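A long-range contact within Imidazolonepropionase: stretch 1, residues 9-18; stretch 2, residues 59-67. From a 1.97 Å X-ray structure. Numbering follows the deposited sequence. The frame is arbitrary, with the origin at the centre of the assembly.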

# COMPACT_ATOMS: atom_id res chain seq x y z
N TRP A 9 -1.62 14.16 24.59
CA TRP A 9 -0.45 14.78 23.98
C TRP A 9 -0.73 16.28 23.96
O TRP A 9 -1.61 16.74 23.24
N LEU A 10 0.01 17.03 24.76
CA LEU A 10 -0.17 18.47 24.83
C LEU A 10 0.69 19.23 23.83
O LEU A 10 1.76 18.77 23.44
N ASN A 11 0.19 20.40 23.43
CA ASN A 11 0.88 21.27 22.50
C ASN A 11 1.36 20.62 21.21
O ASN A 11 2.55 20.67 20.89
N VAL A 12 0.45 20.02 20.47
CA VAL A 12 0.80 19.42 19.19
C VAL A 12 0.24 20.34 18.10
O VAL A 12 -0.85 20.89 18.25
N THR A 13 1.00 20.52 17.02
CA THR A 13 0.56 21.33 15.89
C THR A 13 0.05 20.29 14.89
O THR A 13 0.82 19.73 14.11
N PRO A 14 -1.26 20.04 14.89
CA PRO A 14 -1.91 19.06 14.02
C PRO A 14 -2.12 19.34 12.55
O PRO A 14 -2.71 20.35 12.18
N ALA A 15 -1.60 18.44 11.72
CA ALA A 15 -1.81 18.51 10.28
C ALA A 15 -2.85 17.40 10.20
O ALA A 15 -2.51 16.24 9.99
N THR A 16 -4.11 17.77 10.38
CA THR A 16 -5.20 16.80 10.41
C THR A 16 -5.45 16.04 9.14
O THR A 16 -5.96 14.91 9.20
N LEU A 17 -5.10 16.62 8.00
CA LEU A 17 -5.36 15.97 6.72
C LEU A 17 -6.86 15.66 6.62
O LEU A 17 -7.27 14.68 5.98
N ARG A 18 -7.68 16.49 7.26
CA ARG A 18 -9.13 16.31 7.22
C ARG A 18 -9.65 16.50 5.80
O ARG A 18 -9.23 17.41 5.09
N MSE A 59 4.35 17.99 23.86
CA MSE A 59 5.15 17.91 22.64
C MSE A 59 5.80 19.23 22.26
O MSE A 59 6.55 19.32 21.29
N LYS A 60 5.49 20.28 23.03
CA LYS A 60 6.05 21.60 22.81
C LYS A 60 5.89 22.16 21.40
O LYS A 60 6.81 22.78 20.85
N GLY A 61 4.72 21.96 20.81
CA GLY A 61 4.46 22.49 19.48
C GLY A 61 4.87 21.65 18.29
O GLY A 61 4.65 22.07 17.15
N LYS A 62 5.45 20.47 18.52
CA LYS A 62 5.88 19.61 17.41
C LYS A 62 4.71 19.25 16.51
O LYS A 62 3.58 19.06 16.96
N LEU A 63 5.01 19.13 15.22
CA LEU A 63 4.02 18.77 14.22
C LEU A 63 3.52 17.33 14.42
O LEU A 63 4.32 16.42 14.68
N VAL A 64 2.22 17.13 14.29
CA VAL A 64 1.66 15.79 14.40
C VAL A 64 0.82 15.52 13.16
O VAL A 64 0.12 16.40 12.66
N THR A 65 0.90 14.30 12.65
CA THR A 65 0.15 13.91 11.45
C THR A 65 -0.39 12.50 11.65
O THR A 65 0.00 11.79 12.57
N PRO A 66 -1.30 12.07 10.78
CA PRO A 66 -1.84 10.71 10.89
C PRO A 66 -0.67 9.78 10.54
O PRO A 66 0.31 10.24 9.94
N GLY A 67 -0.75 8.51 10.93
CA GLY A 67 0.32 7.58 10.60
C GLY A 67 0.30 7.38 9.10
O GLY A 67 -0.77 7.42 8.49

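The frame for the side chains is a short parallel pairing, in which Thr13 bridges Leu63 (CA to CA 4.6 Å) and Pro14 bridges Val64. Three nearly straight backbone hydrogen bonds fix the register: Thr13 N to Lys62 O, 3.0 Å and 174°; Val64 N to Thr13 O, 3.0 Å and 162°; Ala15 N to Val64 O, 2.8 Å and 173°. Alternation along the paired strands then puts Thr13 and Leu63 on one face of the sheet, Pro14 and Val64 on the other.

Apolar packing accounts for most of the side-chain contacts. Val64 (chi1 59°, p) is central: its CG1 lies 3.6 Å from Val12 CB and 3.8 Å from Pro14 CB, so one methyl touches two residues of the first stretch. Val12, in the m rotamer, sends its CG1 to 3.6 Å from the CG of Met59. On the face shared by Thr13 and Leu63, Leu63 (t, p) carries its end nearer the first stretch, and its CD1 comes to 3.8 Å from the CB of Ala15, whose CA-to-CB bond points toward the second stretch. Pro66 also points toward its partner stretch; its CD sits 3.4 Å from Ala15 O, and its CG lies 4.2 Å from the CB of Leu17, a looser contact made by a leucine whose chi1 of -92° falls between wells.

Met59, modelled as selenomethionine, has the largest area covered by the opposing stretch, 78 Å². With chi1 in m, it places CG 3.9 Å from CD1 of Trp9, near the plane of the indole; chi2, also m, then sets SE 5.2 Å from the centroid of the five-membered ring of Trp9 and 83° off the ring normal, an edge approach.

The polar side-chain link across the stretches is Thr13 OG1 to Gly61 O, 2.6 Å, with the hydroxyl as donor; chi1 of -57° (m) brings OG1 to that carbonyl. Main-chain bonds secure the type I' turn from Met59 to Lys62: Met59 N donates to Leu10 O (2.7 Å, 161°) and Gly61 N to Asn11 O (2.5 Å, 138°), the latter short and more bent. At Gly61 (phi/psi 87/-1°) a CB would jam against the preceding carbonyl O, so the backbone itself calls for glycine.

Trp9 and Asn11 (chi1 m) point CA-to-CB toward the second stretch, Asn11 CB 3.6 Å from Gly61 N; Asn11 ND2 hydrogen-bonds elsewhere. The CA-to-CB bonds of Lys60, Lys62 and Thr16 point away from the interface, and Arg18 is out of reach.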

# COMPACT_ATOMS: atom_id res chain seq x y z
CB TRP A 9 -0.24 14.26 22.56
CG TRP A 9 0.42 12.92 22.53
CD1 TRP A 9 1.74 12.67 22.30
CD2 TRP A 9 -0.20 11.66 22.80
NE1 TRP A 9 1.99 11.33 22.43
CE2 TRP A 9 0.82 10.68 22.74
CE3 TRP A 9 -1.50 11.26 23.11
CZ2 TRP A 9 0.56 9.33 22.97
CZ3 TRP A 9 -1.75 9.91 23.33
CH2 TRP A 9 -0.73 8.96 23.26
CB LEU A 10 0.14 18.98 26.24
CG LEU A 10 -0.77 18.53 27.39
CD1 LEU A 10 -0.17 18.97 28.71
CD2 LEU A 10 -2.16 19.12 27.20
CB ASN A 11 2.06 21.95 23.20
CG ASN A 11 1.61 22.80 24.38
OD1 ASN A 11 0.74 23.66 24.24
ND2 ASN A 11 2.21 22.57 25.55
CB VAL A 12 0.18 18.02 19.00
CG1 VAL A 12 0.84 17.03 19.95
CG2 VAL A 12 -1.31 18.07 19.20
CB THR A 13 1.72 22.12 15.27
OG1 THR A 13 2.31 22.95 16.28
CG2 THR A 13 1.21 22.99 14.12
CB PRO A 14 -3.23 18.82 14.73
CG PRO A 14 -3.59 20.21 15.15
CD PRO A 14 -2.26 20.74 15.71
CB ALA A 15 -0.54 18.10 9.52
CB THR A 16 -6.53 17.48 10.83
OG1 THR A 16 -6.93 18.40 9.80
CG2 THR A 16 -6.35 18.24 12.14
CB LEU A 17 -4.53 14.68 6.58
CG LEU A 17 -3.15 14.74 5.90
CD1 LEU A 17 -3.32 15.18 4.45
CD2 LEU A 17 -2.22 15.72 6.65
CB ARG A 18 -9.84 17.30 8.15
CG ARG A 18 -9.69 17.01 9.63
CD ARG A 18 -10.53 17.99 10.45
NE ARG A 18 -11.95 17.84 10.15
CZ ARG A 18 -12.89 18.68 10.56
NH1 ARG A 18 -12.58 19.73 11.29
NH2 ARG A 18 -14.16 18.45 10.24
CB MSE A 59 4.30 17.38 21.49
CG MSE A 59 3.84 15.94 21.70
SE MSE A 59 5.33 14.70 21.97
CE MSE A 59 5.17 14.55 23.89
CB LYS A 60 7.54 21.60 23.17
CG LYS A 60 7.84 21.07 24.58
CD LYS A 60 9.28 21.41 24.96
CE LYS A 60 9.69 20.82 26.30
NZ LYS A 60 10.03 19.37 26.20
CB LYS A 62 6.48 18.29 17.90
CG LYS A 62 7.55 18.37 18.96
CD LYS A 62 8.91 18.76 18.42
CE LYS A 62 10.00 18.24 19.37
NZ LYS A 62 9.73 18.57 20.79
CB LEU A 63 4.66 18.88 12.84
CG LEU A 63 3.92 18.23 11.66
CD1 LEU A 63 2.67 19.05 11.31
CD2 LEU A 63 4.88 18.18 10.45
CB VAL A 64 0.80 15.63 15.68
CG1 VAL A 64 -0.34 16.63 15.69
CG2 VAL A 64 0.26 14.21 15.77
CB THR A 65 1.05 13.84 10.19
OG1 THR A 65 1.92 12.71 10.30
CG2 THR A 65 1.90 15.10 10.07
CB PRO A 66 -2.89 10.66 9.80
CG PRO A 66 -3.35 12.08 9.68
CD PRO A 66 -2.02 12.84 9.76